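Local atomic coordinates of NADPH-flavin oxidoreductase (Vibrio harveyi, PDB entry 1BKJ), a protein that catalyses the NADPH-dependent reduction of FMN to FMNH2, the reduced flavin it supplies to luciferase for bioluminescence, and works as a homodimer. Residues T29-Q32 and A33-A37. Sequence-based numbering, arbitrary orientation.
Sequences TIIQ and AGLAA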
loop_
_atom_site.group_PDB
_atom_site.type_symbol
_atom_site.label_atom_id
_atom_site.label_comp_id
_atom_site.label_asym_id
_atom_site.label_seq_id
_atom_site.Cartn_x
_atom_site.Cartn_y
_atom_site.Cartn_z
ATOM N N THR A 29 -8.281 15.699 10.176
ATOM C CA THR A 29 -7.679 14.635 10.978
ATOM C C THR A 29 -7.395 13.365 10.134
ATOM O O THR A 29 -6.343 12.728 10.302
ATOM C CB THR A 29 -8.563 14.344 12.203
ATOM O OG1 THR A 29 -8.565 15.503 13.051
ATOM C CG2 THR A 29 -8.062 13.158 13.000
ATOM N N ILE A 30 -8.298 13.040 9.200
ATOM C CA ILE A 30 -8.147 11.885 8.300
ATOM C C ILE A 30 -6.916 12.082 7.401
ATOM O O ILE A 30 -6.125 11.158 7.231
ATOM C CB ILE A 30 -9.440 11.659 7.467
ATOM C CG1 ILE A 30 -10.526 11.082 8.380
ATOM C CG2 ILE A 30 -9.215 10.703 6.278
ATOM C CD1 ILE A 30 -11.943 11.287 7.878
ATOM N N ILE A 31 -6.754 13.304 6.889
ATOM C CA ILE A 31 -5.625 13.683 6.029
ATOM C C ILE A 31 -4.327 13.676 6.861
ATOM O O ILE A 31 -3.323 13.142 6.398
ATOM C CB ILE A 31 -5.866 15.080 5.310
ATOM C CG1 ILE A 31 -7.046 15.001 4.320
ATOM C CG2 ILE A 31 -4.589 15.612 4.622
ATOM C CD1 ILE A 31 -6.921 13.968 3.222
ATOM N N GLN A 32 -4.360 14.215 8.087
ATOM C CA GLN A 32 -3.173 14.214 8.956
ATOM C C GLN A 32 -2.730 12.787 9.294
ATOM O O GLN A 32 -1.534 12.507 9.336
ATOM C CB GLN A 32 -3.392 15.001 10.258
ATOM C CG GLN A 32 -3.384 16.540 10.138
ATOM C CD GLN A 32 -2.235 17.123 9.292
ATOM O OE1 GLN A 32 -2.472 17.944 8.394
ATOM N NE2 GLN A 32 -0.993 16.702 9.575
ATOM N N ALA A 33 -3.703 11.892 9.492
ATOM C CA ALA A 33 -3.443 10.485 9.774
ATOM C C ALA A 33 -2.746 9.846 8.566
ATOM O O ALA A 33 -1.791 9.079 8.726
ATOM C CB ALA A 33 -4.732 9.766 10.075
ATOM N N GLY A 34 -3.192 10.229 7.365
ATOM C CA GLY A 34 -2.599 9.746 6.139
ATOM C C GLY A 34 -1.173 10.262 5.998
ATOM O O GLY A 34 -0.265 9.479 5.695
ATOM N N LEU A 35 -0.959 11.546 6.303
ATOM C CA LEU A 35 0.363 12.162 6.206
ATOM C C LEU A 35 1.394 11.567 7.162
ATOM O O LEU A 35 2.569 11.506 6.830
ATOM C CB LEU A 35 0.280 13.677 6.389
ATOM C CG LEU A 35 -0.383 14.480 5.272
ATOM C CD1 LEU A 35 -0.469 15.913 5.720
ATOM C CD2 LEU A 35 0.390 14.376 3.979
ATOM N N ALA A 36 0.921 11.038 8.289
ATOM C CA ALA A 36 1.760 10.407 9.310
ATOM C C ALA A 36 2.300 9.018 8.902
ATOM O O ALA A 36 3.084 8.411 9.644
ATOM C CB ALA A 36 0.990 10.312 10.643
ATOM N N ALA A 37 1.889 8.523 7.728
ATOM C CA ALA A 37 2.341 7.217 7.221
ATOM C C ALA A 37 3.824 7.234 6.826
ATOM O O ALA A 37 4.357 8.290 6.477
ATOM C CB ALA A 37 1.508 6.816 6.016
#
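Leu35 reaches back along the last turns of helix 24-35 to meet Ile31 and Gln32, one and nearly one alpha-helical turn before it. Its CD1 serves both neighbours. Ile31 CG2 comes to 4.3 Å from Leu35 CD1, a loose i to i+4 apolar contact, while the side chains of Gln32 and Leu35 cross at a slant and the amide end of the glutamine meets the same methyl, OE1 standing 3.9 Å from Leu35 CD1. The torsions account for this meeting: Gln32 has CG beside its backbone N (chi1 -75°) and a second bend at chi2 (-46°), which folds the amide over toward the leucine instead of extending it outward. The branch point of Leu35 lies close to the backbone, CG 3.4 Å from Ile31 O.

Four i to i+4 hydrogen bonds hold this frame. The one from Leu35 N to Ile31 O measures 2.9 Å. The last, from Ala36 N to Gln32 O, is the most bent, with an N-H...O angle of 137°, as the helix gives way to a turn. Both Ile31 and Leu35 are buried, and part of that burial comes from the second subunit, whose Val176 and Leu170 pack on them; Ala172 of that subunit lies against Gln32. This face of the helix therefore belongs to the dimer interface of the nitroreductase-family fold.

Ala33 looks elsewhere, its methyl packing on Ala118 of helix 98-121. The exit from the helix runs close to the flavin, the side chain of Ala36 being about 7 Å from a bound FMN. Ala33 CB lies 3.4 Å from Thr29 O, the acceptor of its own N-H.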